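Side-chain contacts in glutathione S-transferase (Bombyx mori, PDB 4E8H), which binds glutathione as a homodimer and probably catalyses the transfer of glutathione to electrophilic substrates: residues 109-112 and 113-116; 128-131 and 132-136; 188-191 and 192-195. All coordinates share one frame; numbering follows the deposited sequence.

Contact 1. Residues 109-112 and 113-116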
loop_
_atom_site.group_PDB
_atom_site.type_symbol
_atom_site.label_atom_id
_atom_site.label_comp_id
_atom_site.label_asym_id
_atom_site.label_seq_id
_atom_site.Cartn_x
_atom_site.Cartn_y
_atom_site.Cartn_z
ATOM N N THR B 109 -3.547 6.939 0.084
ATOM C CA THR B 109 -4.499 8.049 0.113
ATOM C C THR B 109 -4.437 8.848 1.419
ATOM O O THR B 109 -3.958 9.983 1.425
ATOM C CB THR B 109 -5.946 7.567 -0.179
ATOM O OG1 THR B 109 -5.972 6.871 -1.432
ATOM C CG2 THR B 109 -6.919 8.743 -0.239
ATOM N N LEU B 110 -4.909 8.250 2.514
ATOM C CA LEU B 110 -5.045 8.960 3.790
ATOM C C LEU B 110 -3.713 9.426 4.370
ATOM O O LEU B 110 -3.535 10.617 4.637
ATOM C CB LEU B 110 -5.805 8.115 4.824
ATOM C CG LEU B 110 -6.185 8.823 6.134
ATOM C CD1 LEU B 110 -7.312 9.831 5.917
ATOM C CD2 LEU B 110 -6.573 7.819 7.209
ATOM N N TYR B 111 -2.789 8.489 4.570
ATOM C CA TYR B 111 -1.506 8.818 5.181
ATOM C C TYR B 111 -0.677 9.765 4.317
ATOM O O TYR B 111 -0.037 10.681 4.836
ATOM C CB TYR B 111 -0.704 7.560 5.520
ATOM C CG TYR B 111 0.518 7.863 6.349
ATOM C CD1 TYR B 111 0.392 8.280 7.674
ATOM C CD2 TYR B 111 1.797 7.754 5.808
ATOM C CE1 TYR B 111 1.508 8.575 8.441
ATOM C CE2 TYR B 111 2.924 8.042 6.571
ATOM C CZ TYR B 111 2.770 8.453 7.885
ATOM O OH TYR B 111 3.874 8.744 8.649
ATOM N N LEU B 112 -0.695 9.537 3.006
ATOM C CA LEU B 112 0.018 10.392 2.059
ATOM C C LEU B 112 -0.476 11.838 2.109
ATOM O O LEU B 112 0.330 12.771 2.166
ATOM C CB LEU B 112 -0.096 9.835 0.635
ATOM C CG LEU B 112 0.445 10.685 -0.522
ATOM C CD1 LEU B 112 1.950 10.929 -0.399
ATOM C CD2 LEU B 112 0.112 10.034 -1.856
ATOM N N ARG B 113 -1.798 12.012 2.085
ATOM C CA ARG B 113 -2.412 13.342 2.164
ATOM C C ARG B 113 -2.190 14.001 3.526
ATOM O O ARG B 113 -2.059 15.226 3.610
ATOM C CB ARG B 113 -3.902 13.279 1.818
ATOM C CG ARG B 113 -4.177 13.185 0.320
ATOM C CD ARG B 113 -5.538 12.569 0.037
ATOM N NE ARG B 113 -5.684 12.188 -1.367
ATOM C CZ ARG B 113 -6.664 12.595 -2.170
ATOM N NH1 ARG B 113 -7.618 13.401 -1.721
ATOM N NH2 ARG B 113 -6.698 12.182 -3.431
ATOM N N TYR B 114 -2.154 13.184 4.580
ATOM C CA TYR B 114 -1.764 13.638 5.918
ATOM C C TYR B 114 -0.341 14.196 5.890
ATOM O O TYR B 114 -0.087 15.288 6.407
ATOM C CB TYR B 114 -1.881 12.493 6.940
ATOM C CG TYR B 114 -1.105 12.712 8.229
ATOM C CD1 TYR B 114 -1.682 13.378 9.309
ATOM C CD2 TYR B 114 0.206 12.246 8.367
ATOM C CE1 TYR B 114 -0.973 13.583 10.493
ATOM C CE2 TYR B 114 0.925 12.448 9.542
ATOM C CZ TYR B 114 0.328 13.116 10.601
ATOM O OH TYR B 114 1.029 13.317 11.769
ATOM N N LEU B 115 0.577 13.439 5.285
ATOM C CA LEU B 115 1.977 13.854 5.158
ATOM C C LEU B 115 2.129 15.146 4.367
ATOM O O LEU B 115 2.882 16.032 4.768
ATOM C CB LEU B 115 2.824 12.760 4.499
ATOM C CG LEU B 115 3.227 11.521 5.298
ATOM C CD1 LEU B 115 3.958 10.556 4.375
ATOM C CD2 LEU B 115 4.096 11.871 6.506
ATOM N N ASN B 116 1.418 15.247 3.246
ATOM C CA ASN B 116 1.494 16.429 2.387
ATOM C C ASN B 116 0.984 17.699 3.068
ATOM O O ASN B 116 1.522 18.788 2.848
ATOM C CB ASN B 116 0.764 16.187 1.062
ATOM C CG ASN B 116 1.486 15.191 0.164
ATOM O OD1 ASN B 116 2.647 14.844 0.397
ATOM N ND2 ASN B 116 0.798 14.729 -0.871
#
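Leu115 lies over one face of the Tyr111 ring, its CG 4.1 Å from the ring centroid and 27° off the normal, a CH-pi contact one helical turn along helix 93-124. Its two methyls divide the ring between them: CD1 comes to 3.5 Å from Tyr111 CE2, while CD2 reaches toward the phenol end at CZ and OH. Tyr111 also meets Tyr114, whose CD2 is 3.9 Å from Tyr111 CE1; the two ring planes are nearly parallel but slid so far apart that they barely overlap. Both tyrosines hold CG anti to the backbone N (chi1 -171° for Tyr111, 162° for Tyr114), which sends the rings off the helix in much the same direction. On another side of the helix, the CG2 methyl of Thr109 sits over one face of the Arg113 guanidinium, 3.8 Å from Arg113 NE. The far end of that arginine is held by helix 130-146, through a salt bridge to Glu138 and a hydrogen bond to the Lys135 carbonyl. Leu112 packs on Leu112 of the second subunit. The side chain of Tyr111, touching Pro16, Pro17 and Thr168, comes within about 5 Å of bound glutathione, beside the active-site cleft between the thioredoxin-like and helical domains of the glutathione transferase fold.

Contact 2. Residues 128-131 and 132-136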
loop_
_atom_site.group_PDB
_atom_site.type_symbol
_atom_site.label_atom_id
_atom_site.label_comp_id
_atom_site.label_asym_id
_atom_site.label_seq_id
_atom_site.Cartn_x
_atom_site.Cartn_y
_atom_site.Cartn_z
ATOM N N TYR B 128 0.045 26.654 7.049
ATOM C CA TYR B 128 -1.017 25.726 6.693
ATOM C C TYR B 128 -1.528 26.044 5.285
ATOM O O TYR B 128 -1.905 27.182 4.991
ATOM C CB TYR B 128 -2.117 25.845 7.755
ATOM C CG TYR B 128 -3.448 25.203 7.451
ATOM C CD1 TYR B 128 -3.765 23.939 7.947
ATOM C CD2 TYR B 128 -4.416 25.885 6.714
ATOM C CE1 TYR B 128 -5.002 23.358 7.689
ATOM C CE2 TYR B 128 -5.650 25.314 6.447
ATOM C CZ TYR B 128 -5.937 24.052 6.938
ATOM O OH TYR B 128 -7.164 23.489 6.679
ATOM N N ASP B 129 -1.515 25.036 4.418
ATOM C CA ASP B 129 -1.891 25.200 3.016
ATOM C C ASP B 129 -3.265 24.573 2.780
ATOM O O ASP B 129 -3.414 23.349 2.831
ATOM C CB ASP B 129 -0.820 24.562 2.119
ATOM C CG ASP B 129 -1.072 24.780 0.631
ATOM O OD1 ASP B 129 -2.208 25.110 0.232
ATOM O OD2 ASP B 129 -0.114 24.610 -0.152
ATOM N N GLN B 130 -4.257 25.425 2.519
ATOM C CA GLN B 130 -5.655 25.006 2.367
ATOM C C GLN B 130 -5.898 24.092 1.160
ATOM O O GLN B 130 -6.825 23.279 1.169
ATOM C CB GLN B 130 -6.579 26.233 2.312
ATOM C CG GLN B 130 -8.078 25.918 2.307
ATOM C CD GLN B 130 -8.516 25.088 3.502
ATOM O OE1 GLN B 130 -8.391 25.514 4.650
ATOM N NE2 GLN B 130 -9.041 23.898 3.234
ATOM N N GLU B 131 -5.064 24.233 0.131
ATOM C CA GLU B 131 -5.115 23.356 -1.036
ATOM C C GLU B 131 -4.805 21.914 -0.637
ATOM O O GLU B 131 -5.511 20.983 -1.034
ATOM C CB GLU B 131 -4.127 23.836 -2.102
ATOM C CG GLU B 131 -4.304 23.192 -3.471
ATOM C CD GLU B 131 -5.518 23.714 -4.225
ATOM O OE1 GLU B 131 -6.015 24.814 -3.899
ATOM O OE2 GLU B 131 -5.971 23.018 -5.158
ATOM N N LYS B 132 -3.747 21.749 0.153
ATOM C CA LYS B 132 -3.329 20.440 0.650
ATOM C C LYS B 132 -4.318 19.915 1.687
ATOM O O LYS B 132 -4.585 18.712 1.742
ATOM C CB LYS B 132 -1.917 20.512 1.237
ATOM C CG LYS B 132 -0.836 20.844 0.218
ATOM C CD LYS B 132 0.462 21.249 0.898
ATOM C CE LYS B 132 1.502 21.722 -0.108
ATOM N NZ LYS B 132 2.053 20.607 -0.927
ATOM N N ALA B 133 -4.859 20.823 2.497
ATOM C CA ALA B 133 -5.913 20.484 3.449
ATOM C C ALA B 133 -7.148 19.944 2.732
ATOM O O ALA B 133 -7.706 18.929 3.145
ATOM C CB ALA B 133 -6.271 21.685 4.297
ATOM N N ASP B 134 -7.555 20.614 1.651
ATOM C CA ASP B 134 -8.708 20.180 0.854
ATOM C C ASP B 134 -8.597 18.717 0.425
ATOM O O ASP B 134 -9.570 17.966 0.520
ATOM C CB ASP B 134 -8.895 21.072 -0.377
ATOM C CG ASP B 134 -9.462 22.440 -0.037
ATOM O OD1 ASP B 134 -9.845 22.671 1.129
ATOM O OD2 ASP B 134 -9.517 23.292 -0.948
ATOM N N LYS B 135 -7.411 18.324 -0.040
ATOM C CA LYS B 135 -7.139 16.935 -0.424
ATOM C C LYS B 135 -7.294 15.978 0.752
ATOM O O LYS B 135 -7.908 14.919 0.611
ATOM C CB LYS B 135 -5.738 16.789 -1.031
ATOM C CG LYS B 135 -5.494 17.614 -2.294
ATOM C CD LYS B 135 -6.515 17.329 -3.398
ATOM C CE LYS B 135 -6.151 16.096 -4.212
ATOM N NZ LYS B 135 -6.830 16.133 -5.564
ATOM N N PHE B 136 -6.736 16.351 1.902
ATOM C CA PHE B 136 -6.853 15.536 3.108
ATOM C C PHE B 136 -8.304 15.417 3.571
ATOM O O PHE B 136 -8.769 14.322 3.894
ATOM C CB PHE B 136 -5.970 16.077 4.239
ATOM C CG PHE B 136 -6.004 15.232 5.483
ATOM C CD1 PHE B 136 -5.471 13.945 5.475
ATOM C CD2 PHE B 136 -6.577 15.713 6.658
ATOM C CE1 PHE B 136 -5.506 13.149 6.619
ATOM C CE2 PHE B 136 -6.612 14.926 7.810
ATOM C CZ PHE B 136 -6.075 13.641 7.788
HETATM O O HOH W 1 -7.940 25.671 -1.148
#
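Gln130 and Asp134 meet one turn apart at the start of helix 130-146, their side chains crossing at about a right angle. From CB, Gln130 leaves with CG anti to its own N (chi1 -174°), then bends at chi2 (57°), which turns the amide back over the first turn. CG passes 3.9 Å from Asp134 OD1. CD comes to 3.6 Å from the same oxygen, with the Ala133 methyl farther off, and NE2 donates to Asp134 OD1 at 2.6 Å. The acceptor lies almost in the amide plane, yet NE2 approaches from above the carboxylate, 39° out of its plane. At the other branch, OE1 is 3.1 Å from Tyr128 OH, in the plane of the tyrosine ring. That ring leans against Ala133, whose CB is 3.6 Å from Tyr128 CZ. Asp129 is the N-cap: its OD1 takes the N-H of Glu131 at 3.0 Å, on the anti side but well tilted out of the carboxylate plane, and its carbonyl accepts from Ala133 N. Its OD2 meets the aliphatic part of Lys132, 3.3 Å from CE, while the ammonium stays beyond a salt bridge. A water donates to Asp134 OD2 and, weakly, to Glu131 OE1. Asp129, Glu131 and Asp134 thus gather negative charge at the N-terminal end of the helix, where the helix dipole would probably stabilise it, while a neutral amide tethers Asp134 without cancelling its charge.

Contact 3. Residues 188-191 and 192-195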
loop_
_atom_site.group_PDB
_atom_site.type_symbol
_atom_site.label_atom_id
_atom_site.label_comp_id
_atom_site.label_asym_id
_atom_site.label_seq_id
_atom_site.Cartn_x
_atom_site.Cartn_y
_atom_site.Cartn_z
ATOM N N TRP B 188 -16.592 5.891 15.525
ATOM C CA TRP B 188 -15.582 4.866 15.272
ATOM C C TRP B 188 -14.318 5.110 16.087
ATOM O O TRP B 188 -13.711 4.163 16.587
ATOM C CB TRP B 188 -15.242 4.802 13.779
ATOM C CG TRP B 188 -13.966 4.067 13.468
ATOM C CD1 TRP B 188 -13.827 2.731 13.226
ATOM C CD2 TRP B 188 -12.650 4.631 13.363
ATOM N NE1 TRP B 188 -12.511 2.426 12.976
ATOM C CE2 TRP B 188 -11.766 3.573 13.054
ATOM C CE3 TRP B 188 -12.132 5.927 13.499
ATOM C CZ2 TRP B 188 -10.392 3.768 12.881
ATOM C CZ3 TRP B 188 -10.764 6.121 13.330
ATOM C CH2 TRP B 188 -9.911 5.046 13.022
ATOM N N PHE B 189 -13.921 6.375 16.210
ATOM C CA PHE B 189 -12.702 6.732 16.937
ATOM C C PHE B 189 -12.836 6.429 18.432
ATOM O O PHE B 189 -11.910 5.888 19.042
ATOM C CB PHE B 189 -12.324 8.200 16.670
ATOM C CG PHE B 189 -11.050 8.656 17.345
ATOM C CD1 PHE B 189 -9.859 7.942 17.210
ATOM C CD2 PHE B 189 -11.038 9.834 18.088
ATOM C CE1 PHE B 189 -8.683 8.384 17.831
ATOM C CE2 PHE B 189 -9.871 10.286 18.709
ATOM C CZ PHE B 189 -8.692 9.559 18.581
ATOM N N GLU B 190 -13.992 6.754 19.008
ATOM C CA GLU B 190 -14.258 6.454 20.418
ATOM C C GLU B 190 -14.299 4.946 20.643
ATOM O O GLU B 190 -13.767 4.443 21.633
ATOM C CB GLU B 190 -15.561 7.110 20.891
ATOM C CG GLU B 190 -15.558 8.643 20.853
ATOM C CD GLU B 190 -14.425 9.267 21.660
ATOM O OE1 GLU B 190 -14.201 8.840 22.814
ATOM O OE2 GLU B 190 -13.763 10.194 21.140
ATOM N N ARG B 191 -14.914 4.236 19.698
ATOM C CA ARG B 191 -15.012 2.779 19.718
ATOM C C ARG B 191 -13.640 2.095 19.688
ATOM O O ARG B 191 -13.380 1.185 20.475
ATOM C CB ARG B 191 -15.862 2.316 18.531
ATOM C CG ARG B 191 -16.267 0.848 18.547
ATOM C CD ARG B 191 -17.173 0.507 17.362
ATOM N NE ARG B 191 -18.399 1.308 17.346
ATOM C CZ ARG B 191 -18.720 2.193 16.403
ATOM N NH1 ARG B 191 -17.917 2.404 15.366
ATOM N NH2 ARG B 191 -19.859 2.866 16.493
ATOM N N THR B 192 -12.772 2.546 18.782
ATOM C CA THR B 192 -11.472 1.912 18.545
ATOM C C THR B 192 -10.478 2.202 19.675
ATOM O O THR B 192 -9.708 1.321 20.068
ATOM C CB THR B 192 -10.902 2.307 17.157
ATOM O OG1 THR B 192 -11.868 1.997 16.143
ATOM C CG2 THR B 192 -9.601 1.568 16.850
ATOM N N LYS B 193 -10.512 3.429 20.198
ATOM C CA LYS B 193 -9.761 3.780 21.406
ATOM C C LYS B 193 -10.082 2.818 22.550
ATOM O O LYS B 193 -9.172 2.254 23.160
ATOM C CB LYS B 193 -10.046 5.222 21.837
ATOM C CG LYS B 193 -9.298 6.280 21.033
ATOM C CD LYS B 193 -9.428 7.666 21.659
ATOM C CE LYS B 193 -10.804 8.275 21.403
ATOM N NZ LYS B 193 -10.943 9.625 22.023
ATOM N N LYS B 194 -11.374 2.622 22.818
ATOM C CA LYS B 194 -11.828 1.703 23.866
ATOM C C LYS B 194 -11.324 0.279 23.637
ATOM O O LYS B 194 -10.941 -0.411 24.587
ATOM C CB LYS B 194 -13.355 1.714 23.984
ATOM C CG LYS B 194 -13.924 2.982 24.603
ATOM C CD LYS B 194 -15.434 2.888 24.771
ATOM C CE LYS B 194 -16.004 4.132 25.442
ATOM N NZ LYS B 194 -16.008 5.320 24.539
ATOM N N MET B 195 -11.322 -0.149 22.376
ATOM C CA MET B 195 -10.790 -1.455 21.993
ATOM C C MET B 195 -9.292 -1.572 22.271
ATOM O O MET B 195 -8.805 -2.646 22.629
ATOM C CB MET B 195 -11.057 -1.730 20.510
ATOM C CG MET B 195 -12.515 -2.003 20.168
ATOM S SD MET B 195 -13.159 -3.499 20.947
ATOM C CE MET B 195 -12.330 -4.773 20.000
HETATM O O HOH W 2 -13.061 6.226 23.847
#
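Thr192 donates twice to the carbonyl of Trp188 in helix 183-196 of the all-helical C-terminal domain: its N-H makes the usual i to i+4 bond and its hydroxyl OG1 adds a second, 2.9 Å from Trp188 O. The two donors reach that oxygen from opposite faces of the carbonyl plane. Holding OG1 anti to its own carbonyl carbon (chi1 -55°) swings the hydroxyl back along the helix, where it also lies 3.3 Å above one face of the Trp188 indole. The indole N-H is spent elsewhere, on Asp162 of helix 160-174. Farther round the helix, Lys193 NZ donates to Glu190 OE2 at 3.0 Å in a salt bridge, meeting the carboxylate from above its plane. Its aliphatic chain runs across the Phe189 ring, CE 3.7 Å from the centroid and 18° off the normal, a CH-pi contact. A methionine in place of Lys193 would probably leave Glu190 OE2 without its salt-bridge mate and the carboxylate freer to turn. The other carboxylate oxygen, OE1, accepts from a water that donates to the Glu190 carbonyl as well and accepts from Lys194 NZ. That carbonyl already takes the N-H of Lys194, giving it two donors. Through the water, Glu190 OE1 and the ammonium of Lys194 are linked although 4.3 Å separates OE1 from NZ.

Overall arrangement
All three contacts are single-helix contacts within the helical C-terminal domain, and they follow one another along the chain: contact 1 on helix 93-124, contact 2 at the start of the next helix, 130-146, and contact 3 on helix 183-196. Contacts 1 and 2, centred about 10 Å apart, touch directly: Phe136 packs on the backbone of helix 93-124 and joins the two successive helices there. Contact 3 stands apart, its centre about 22 Å from contact 1 and 26 Å from contact 2, touching neither. Helix 160-174 still connects contacts 1 and 3, since side chains of both pack on it. Contact 1 alone combines nearness to glutathione with the subunit interface; contacts 2 and 3 are remote from the annotated sites.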